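Local coordinates for protein NADPH-quinone reductase (Pediococcus pentosaceus ATCC 25745, PDB 3HA2) that is probably an FMN-binding NAD(P)H:quinone oxidoreductase that transfers electrons, represented here by the flavodoxin-like portion of a longer protein, at residues A[19-24]-A[154-159]; A[34-39]-A[68-73]; A[44-49]-A[77-82]. All blocks are in the same frame, centred on the assembly; numbering follows the deposited sequence.

Contact 1: residues A[19-24]-A[154-159]; sequences PFFKAA and QRLLVA
Helical segments 19-24 and 154-159 run past each other obliquely, with a signed crossing angle of -53° and an axis separation of 10.1 Å at the closest approach. Their backbones come nearest where Ala24 CA and Leu157 CA lie 6.5 Å apart. The segments belong to helices 18-25 and 150-165, the first and last helices of the chain, which in the flavodoxin-like fold lie together on one face of the parallel sheet.

Leu157 carries the contact. Its CG is anti to the carbonyl carbon, beside the backbone N (chi1 -69°), and its CD2 reaches the partner helix. There the methyl sits over one face of the Phe21 ring, 3.9 Å from the centroid and only 6° off the ring normal, a CH-pi contact at the middle of the ring. The same Leu157 CD2 lies 4.2 Å from Ala24 CB and 3.9 Å from Phe20 O, so a single methyl is lodged among a ring, a methyl and a backbone carbonyl. The other branch, Leu157 CD1, approaches Phe20 CB at 4.2 Å. Leu156 meets the far end of the Phe21 ring obliquely, its CD2 standing 3.6 Å from Phe21 CZ.

Beyond the two segments, Tyr160 meets Phe21 edge-to-face and Phe145 does the same with Phe20, while Val142 of strand 135-143 touches both Phe21 and Leu156. Gln161, one turn beyond Leu157 on helix 150-165, donates through NE2 to Ala24 O and adds a polar link between the helices.

Apart from the carbonyl Phe20 O, the groups that meet are methyls and aromatic carbons. Between these segments the hold is dispersion and a CH-pi contact, so it rests on the fit of Leu157 CD2 against the Phe21 face and not on a directional polar bond.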
# COMPACT_ATOMS: atom_id res chain seq x y z
N PRO A 19 -10.13 0.45 -21.36
CA PRO A 19 -11.30 0.36 -22.24
C PRO A 19 -11.75 -1.07 -22.55
O PRO A 19 -12.94 -1.30 -22.77
CB PRO A 19 -10.85 1.07 -23.52
CG PRO A 19 -9.75 1.98 -23.07
CD PRO A 19 -9.05 1.24 -21.99
N PHE A 20 -10.81 -2.02 -22.59
CA PHE A 20 -11.15 -3.43 -22.87
C PHE A 20 -12.06 -3.97 -21.76
O PHE A 20 -13.02 -4.69 -22.03
CB PHE A 20 -9.90 -4.32 -22.91
CG PHE A 20 -9.07 -4.19 -24.16
CD1 PHE A 20 -9.28 -5.04 -25.24
CD2 PHE A 20 -8.03 -3.27 -24.22
CE1 PHE A 20 -8.50 -4.94 -26.40
CE2 PHE A 20 -7.24 -3.16 -25.37
CZ PHE A 20 -7.48 -4.00 -26.46
N PHE A 21 -11.72 -3.63 -20.52
CA PHE A 21 -12.44 -4.12 -19.34
C PHE A 21 -13.81 -3.42 -19.22
O PHE A 21 -14.82 -4.06 -18.93
CB PHE A 21 -11.57 -3.94 -18.10
CG PHE A 21 -10.42 -4.92 -18.05
CD1 PHE A 21 -10.53 -6.09 -17.32
CD2 PHE A 21 -9.26 -4.69 -18.78
CE1 PHE A 21 -9.49 -7.02 -17.29
CE2 PHE A 21 -8.21 -5.61 -18.76
CZ PHE A 21 -8.33 -6.78 -18.01
N LYS A 22 -13.83 -2.12 -19.48
CA LYS A 22 -15.08 -1.38 -19.44
C LYS A 22 -16.01 -1.98 -20.49
O LYS A 22 -17.17 -2.29 -20.19
CB LYS A 22 -14.82 0.12 -19.69
CG LYS A 22 -16.05 1.04 -19.63
CD LYS A 22 -15.65 2.44 -20.13
CE LYS A 22 -16.62 3.54 -19.73
NZ LYS A 22 -18.02 3.30 -20.19
N ALA A 23 -15.50 -2.18 -21.71
CA ALA A 23 -16.34 -2.71 -22.78
C ALA A 23 -16.89 -4.09 -22.43
O ALA A 23 -17.99 -4.43 -22.84
CB ALA A 23 -15.57 -2.76 -24.11
N ALA A 24 -16.12 -4.86 -21.65
CA ALA A 24 -16.48 -6.24 -21.33
C ALA A 24 -17.68 -6.36 -20.40
O ALA A 24 -18.38 -7.38 -20.41
CB ALA A 24 -15.27 -6.97 -20.75
N GLN A 154 -9.12 -12.33 -25.06
CA GLN A 154 -10.54 -12.68 -24.99
C GLN A 154 -10.90 -13.62 -23.83
O GLN A 154 -11.89 -13.38 -23.15
CB GLN A 154 -11.08 -13.17 -26.35
CG GLN A 154 -11.05 -12.09 -27.46
CD GLN A 154 -11.38 -10.68 -26.94
OE1 GLN A 154 -12.43 -10.45 -26.34
NE2 GLN A 154 -10.46 -9.73 -27.18
N ARG A 155 -10.07 -14.64 -23.57
CA ARG A 155 -10.31 -15.56 -22.44
C ARG A 155 -10.25 -14.87 -21.09
O ARG A 155 -11.04 -15.13 -20.19
CB ARG A 155 -9.32 -16.73 -22.44
CG ARG A 155 -9.55 -17.75 -23.55
CD ARG A 155 -8.71 -19.02 -23.34
NE ARG A 155 -7.27 -18.78 -23.52
CZ ARG A 155 -6.63 -18.86 -24.69
NH1 ARG A 155 -7.28 -19.21 -25.79
NH2 ARG A 155 -5.33 -18.61 -24.75
N LEU A 156 -9.28 -13.98 -20.95
CA LEU A 156 -9.10 -13.26 -19.70
C LEU A 156 -10.32 -12.35 -19.48
O LEU A 156 -10.82 -12.22 -18.36
CB LEU A 156 -7.79 -12.48 -19.74
CG LEU A 156 -7.35 -11.73 -18.49
CD1 LEU A 156 -5.83 -11.59 -18.53
CD2 LEU A 156 -8.03 -10.37 -18.38
N LEU A 157 -10.82 -11.76 -20.56
CA LEU A 157 -11.99 -10.88 -20.48
C LEU A 157 -13.28 -11.61 -20.07
O LEU A 157 -14.08 -11.05 -19.33
CB LEU A 157 -12.16 -10.02 -21.75
CG LEU A 157 -11.08 -8.94 -21.94
CD1 LEU A 157 -11.14 -8.32 -23.33
CD2 LEU A 157 -11.14 -7.86 -20.84
N VAL A 158 -13.45 -12.85 -20.51
CA VAL A 158 -14.52 -13.74 -20.03
C VAL A 158 -14.39 -14.07 -18.53
O VAL A 158 -15.39 -14.08 -17.80
CB VAL A 158 -14.56 -15.07 -20.85
CG1 VAL A 158 -15.58 -16.04 -20.27
CG2 VAL A 158 -14.89 -14.79 -22.32
N ALA A 159 -13.17 -14.34 -18.08
CA ALA A 159 -12.92 -14.56 -16.65
C ALA A 159 -13.29 -13.30 -15.87
O ALA A 159 -13.87 -13.38 -14.78
CB ALA A 159 -11.45 -14.94 -16.40

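Contact 2: residues A[34-39]-A[68-73]; sequences HPLVAD and ALLKQW
Leu36 lies at the centre of this contact, where the loop following edge strand 31-35 of the flavodoxin-like fold packs against the start of helix 68-77. Its CG is anti to the backbone N (chi1 -178°), which extends the side chain toward the helix and splits the work between its branches. Leu36 CD1 comes obliquely to the indole, 3.4 Å from Trp73 CD1. Leu36 CD2 settles over the helix backbone, 3.7 Å from Leu70 CA, and also meets Leu70 CD1 at 4.0 Å.

Leu69 completes the shell by meeting Leu36 tip to tip, with Leu36 CG and Leu69 CD2 3.8 Å apart. Leu69 CD2 goes on to lie against the loop backbone, 3.6 Å from Leu36 O and 3.7 Å from Val37 C, while Leu69 CD1 faces Ala38 CA at 3.9 Å. An alanine in place of Leu36 would remove both branches and would probably loosen the packing of the loop against Leu69, Leu70 and Trp73.

Further out, backbone hydrogen bonding of Leu36 with Val7 ties the root of the loop to the neighbouring strand 3-7. Another side of the helix faces the second subunit, where Lys71 NZ donates to Tyr62 O and Ala66 O of that subunit. The indole of Trp73 meets Phe40 edge-to-face and touches Leu49 of helix 42-50, and its rotation is set in part by the hydrogen bond from Trp73 NE1 to Glu45 OE1.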
# COMPACT_ATOMS: atom_id res chain seq x y z
N HIS A 34 -16.99 2.48 -12.02
CA HIS A 34 -16.82 3.71 -11.23
C HIS A 34 -15.38 4.18 -11.20
O HIS A 34 -14.61 3.76 -10.32
CB HIS A 34 -17.35 3.54 -9.81
CG HIS A 34 -17.35 4.81 -9.02
ND1 HIS A 34 -18.13 5.90 -9.36
CD2 HIS A 34 -16.64 5.18 -7.93
CE1 HIS A 34 -17.91 6.88 -8.50
NE2 HIS A 34 -17.02 6.47 -7.62
N PRO A 35 -15.00 5.04 -12.15
CA PRO A 35 -13.66 5.63 -12.07
C PRO A 35 -13.43 6.43 -10.80
O PRO A 35 -14.30 7.21 -10.37
CB PRO A 35 -13.60 6.53 -13.31
CG PRO A 35 -14.62 5.98 -14.24
CD PRO A 35 -15.73 5.50 -13.34
N LEU A 36 -12.28 6.20 -10.18
CA LEU A 36 -11.87 6.96 -9.03
C LEU A 36 -11.23 8.26 -9.51
O LEU A 36 -10.23 8.26 -10.25
CB LEU A 36 -10.90 6.11 -8.19
CG LEU A 36 -10.31 6.62 -6.89
CD1 LEU A 36 -11.38 7.17 -5.97
CD2 LEU A 36 -9.56 5.46 -6.22
N VAL A 37 -11.83 9.38 -9.13
CA VAL A 37 -11.31 10.69 -9.53
C VAL A 37 -10.57 11.35 -8.37
O VAL A 37 -10.85 11.06 -7.20
CB VAL A 37 -12.40 11.61 -10.09
CG1 VAL A 37 -13.00 11.00 -11.35
CG2 VAL A 37 -13.50 11.88 -9.03
N ALA A 38 -9.63 12.24 -8.69
CA ALA A 38 -8.76 12.84 -7.69
C ALA A 38 -9.58 13.60 -6.64
O ALA A 38 -9.18 13.65 -5.47
CB ALA A 38 -7.73 13.75 -8.34
N ASP A 39 -10.73 14.12 -7.04
CA ASP A 39 -11.57 14.88 -6.12
C ASP A 39 -12.84 14.12 -5.70
O ASP A 39 -13.92 14.70 -5.62
CB ASP A 39 -11.89 16.26 -6.70
CG ASP A 39 -12.67 16.18 -8.01
OD1 ASP A 39 -12.59 15.15 -8.72
OD2 ASP A 39 -13.38 17.16 -8.33
N ALA A 68 -1.44 5.45 -5.33
CA ALA A 68 -1.72 6.34 -4.21
C ALA A 68 -3.19 6.81 -4.15
O ALA A 68 -3.73 6.97 -3.06
CB ALA A 68 -0.79 7.52 -4.26
N LEU A 69 -3.81 7.06 -5.30
CA LEU A 69 -5.22 7.53 -5.27
C LEU A 69 -6.13 6.46 -4.66
O LEU A 69 -7.04 6.81 -3.91
CB LEU A 69 -5.75 7.95 -6.65
CG LEU A 69 -7.12 8.70 -6.56
CD1 LEU A 69 -7.10 9.92 -5.63
CD2 LEU A 69 -7.65 9.14 -7.91
N LEU A 70 -5.88 5.19 -4.93
CA LEU A 70 -6.69 4.15 -4.27
C LEU A 70 -6.42 4.10 -2.76
O LEU A 70 -7.35 3.93 -1.97
CB LEU A 70 -6.51 2.76 -4.90
CG LEU A 70 -7.37 1.65 -4.27
CD1 LEU A 70 -8.88 1.95 -4.37
CD2 LEU A 70 -7.07 0.30 -4.89
N LYS A 71 -5.16 4.27 -2.37
CA LYS A 71 -4.82 4.26 -0.95
C LYS A 71 -5.49 5.45 -0.27
O LYS A 71 -5.99 5.33 0.85
CB LYS A 71 -3.30 4.33 -0.75
CG LYS A 71 -2.89 4.14 0.69
CD LYS A 71 -3.19 2.69 1.13
CE LYS A 71 -3.89 2.63 2.47
NZ LYS A 71 -3.14 3.24 3.61
N GLN A 72 -5.52 6.60 -0.95
CA GLN A 72 -6.22 7.77 -0.41
C GLN A 72 -7.71 7.50 -0.19
O GLN A 72 -8.28 7.90 0.81
CB GLN A 72 -6.03 9.01 -1.28
CG GLN A 72 -6.53 10.32 -0.62
CD GLN A 72 -5.72 10.68 0.62
OE1 GLN A 72 -6.06 10.28 1.73
NE2 GLN A 72 -4.61 11.36 0.41
N TRP A 73 -8.33 6.81 -1.15
CA TRP A 73 -9.75 6.44 -1.04
C TRP A 73 -9.96 5.51 0.14
O TRP A 73 -10.90 5.69 0.92
CB TRP A 73 -10.17 5.79 -2.37
CG TRP A 73 -11.59 5.33 -2.54
CD1 TRP A 73 -12.64 6.05 -3.04
CD2 TRP A 73 -12.07 4.01 -2.34
NE1 TRP A 73 -13.76 5.26 -3.12
CE2 TRP A 73 -13.44 4.00 -2.67
CE3 TRP A 73 -11.48 2.84 -1.83
CZ2 TRP A 73 -14.23 2.85 -2.56
CZ3 TRP A 73 -12.28 1.67 -1.75
CH2 TRP A 73 -13.64 1.71 -2.10

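Contact 3: residues A[44-49]-A[77-82]; sequences QEQSLL and VMTTKF. With SO4 (sulfate ion), chain D.
Gln46 CG lies anti to the carbonyl carbon, and the chain beyond it is straight (chi2 178°), so the amide reaches out from helix 42-50; Phe82 CG is anti to its own backbone N and brings the ring to meet it. Phe82 follows the turn that links helices 68-77 and 80-83, in the helical layer of the flavodoxin-like fold that also holds helix 42-50. The Gln46 amide and the Phe82 ring are stacked, their planes 5° apart. Gln46 CG stands 3.6 Å from the ring centroid, over the middle of the face, as a CH-pi contact.

The outer end of the amide is gripped as well. Gln46 NE2 donates to Val77 O at 2.9 Å with a nearly straight N-H...O angle of 170°, in the amide plane and on a carbonyl lone pair. That carbonyl also receives a weak bond from Thr79 N, which closes an inverse gamma turn centred on Met78. Gln46 NE2 donates in addition to a water, 3.0 Å away, whose other partner is Thr79 OG1. Thr79 is the N-cap of helix 80-83, its OG1 accepting from Phe82 N at 3.1 Å.

Apolar groups fill in beside the amide: Leu49 CD1 lies 3.7 Å from CE of Met78, present as selenomethionine, and Glu45 CB is 3.7 Å from Val77 CG2. The Glu45 chain then bends at chi2, taking its carboxylate away to His34 NE2 and Trp73 NE1. At the helix start, a sulfate, probably from the crystallisation liquor, accepts from Lys81 N through O4 and from Thr80 N through O3, the latter at 2.8 Å.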
# COMPACT_ATOMS: atom_id res chain seq x y z
N GLN A 44 -20.62 10.31 -1.34
CA GLN A 44 -21.01 9.63 -2.58
C GLN A 44 -20.37 8.25 -2.70
O GLN A 44 -21.04 7.30 -3.11
CB GLN A 44 -20.77 10.48 -3.83
CG GLN A 44 -20.73 9.70 -5.19
CD GLN A 44 -22.07 9.09 -5.67
OE1 GLN A 44 -22.83 8.47 -4.91
NE2 GLN A 44 -22.33 9.23 -6.98
N GLU A 45 -19.08 8.15 -2.37
CA GLU A 45 -18.38 6.87 -2.39
C GLU A 45 -18.98 5.89 -1.38
O GLU A 45 -19.20 4.70 -1.70
CB GLU A 45 -16.87 7.06 -2.13
CG GLU A 45 -16.15 7.95 -3.16
CD GLU A 45 -16.13 7.35 -4.57
OE1 GLU A 45 -15.93 6.12 -4.70
OE2 GLU A 45 -16.30 8.12 -5.55
N GLN A 46 -19.27 6.37 -0.17
CA GLN A 46 -19.92 5.52 0.84
C GLN A 46 -21.29 5.07 0.37
O GLN A 46 -21.67 3.91 0.57
CB GLN A 46 -20.01 6.24 2.19
CG GLN A 46 -18.67 6.23 2.91
CD GLN A 46 -18.70 6.98 4.23
OE1 GLN A 46 -19.72 7.55 4.59
NE2 GLN A 46 -17.57 7.01 4.93
N SER A 47 -22.03 5.98 -0.27
CA SER A 47 -23.33 5.64 -0.82
C SER A 47 -23.24 4.50 -1.82
O SER A 47 -24.05 3.58 -1.78
CB SER A 47 -23.98 6.85 -1.48
OG SER A 47 -25.29 6.49 -1.90
N LEU A 48 -22.26 4.58 -2.73
CA LEU A 48 -22.09 3.52 -3.73
C LEU A 48 -21.75 2.18 -3.09
O LEU A 48 -22.27 1.14 -3.48
CB LEU A 48 -21.02 3.92 -4.75
CG LEU A 48 -21.40 5.05 -5.71
CD1 LEU A 48 -20.18 5.40 -6.57
CD2 LEU A 48 -22.57 4.63 -6.61
N LEU A 49 -20.87 2.20 -2.09
CA LEU A 49 -20.56 0.97 -1.36
C LEU A 49 -21.79 0.33 -0.74
O LEU A 49 -22.00 -0.89 -0.86
CB LEU A 49 -19.51 1.22 -0.28
CG LEU A 49 -18.13 1.56 -0.84
CD1 LEU A 49 -17.31 2.21 0.26
CD2 LEU A 49 -17.43 0.33 -1.34
N VAL A 77 -12.39 7.21 2.75
CA VAL A 77 -13.76 6.68 2.61
C VAL A 77 -14.00 5.63 3.69
O VAL A 77 -15.10 5.55 4.25
CB VAL A 77 -14.01 6.09 1.18
CG1 VAL A 77 -15.34 5.30 1.11
CG2 VAL A 77 -14.00 7.17 0.13
N MSE A 78 -12.99 4.81 3.95
CA MSE A 78 -13.13 3.70 4.90
C MSE A 78 -12.76 4.20 6.29
O MSE A 78 -11.68 3.92 6.81
CB MSE A 78 -12.28 2.49 4.50
CG MSE A 78 -12.57 1.95 3.13
SE MSE A 78 -14.46 1.50 2.89
CE MSE A 78 -14.23 0.47 1.22
N THR A 79 -13.66 4.96 6.89
CA THR A 79 -13.42 5.46 8.24
C THR A 79 -13.71 4.37 9.28
O THR A 79 -14.37 3.39 8.99
CB THR A 79 -14.29 6.70 8.55
OG1 THR A 79 -15.67 6.35 8.41
CG2 THR A 79 -13.94 7.85 7.60
N THR A 80 -13.20 4.56 10.49
CA THR A 80 -13.55 3.71 11.61
C THR A 80 -15.06 3.65 11.79
O THR A 80 -15.62 2.55 11.94
CB THR A 80 -12.89 4.24 12.90
OG1 THR A 80 -11.47 4.24 12.70
CG2 THR A 80 -13.22 3.37 14.08
N LYS A 81 -15.71 4.82 11.76
CA LYS A 81 -17.16 4.97 11.97
C LYS A 81 -17.98 4.18 10.94
O LYS A 81 -19.00 3.59 11.27
CB LYS A 81 -17.54 6.46 11.90
CG LYS A 81 -18.95 6.81 12.42
CD LYS A 81 -19.42 8.16 11.85
CE LYS A 81 -20.44 8.88 12.72
NZ LYS A 81 -21.37 8.01 13.51
N PHE A 82 -17.51 4.17 9.70
CA PHE A 82 -18.25 3.55 8.61
C PHE A 82 -17.92 2.05 8.47
O PHE A 82 -18.82 1.20 8.52
CB PHE A 82 -17.96 4.31 7.31
CG PHE A 82 -18.63 3.75 6.08
CD1 PHE A 82 -19.99 3.96 5.86
CD2 PHE A 82 -17.90 3.07 5.12
CE1 PHE A 82 -20.62 3.46 4.72
CE2 PHE A 82 -18.52 2.55 3.97
CZ PHE A 82 -19.87 2.76 3.76
S SO4 D . -12.82 8.01 11.80
O1 SO4 D . -12.15 8.32 13.06
O2 SO4 D . -12.89 9.24 10.99
O3 SO4 D . -12.02 7.03 11.05
O4 SO4 D . -14.18 7.50 12.07
O HOH W 1 -17.45 8.23 7.65

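In the fold
Contacts 2 and 3 adjoin, with centres 13 Å apart, and the carboxylate of Glu45 bridges them through two hydrogen bonds, OE2 lying 2.7 Å from His34 NE2 and OE1 2.8 Å from Trp73 NE1. Packing adds to this where Trp73 CH2 is 3.6 Å from Met78 CE. Contact 1 stands apart, its centre 22 Å from that of contact 2 and 28 Å from that of contact 3, on the opposite side of the chain's centre from contact 3. Along the chain it encloses both others, while contacts 2 and 3 interleave. At the nearest atoms contact 1 is about 6 Å from contact 2 and about 14 Å from contact 3; the sulfate sits at contact 3.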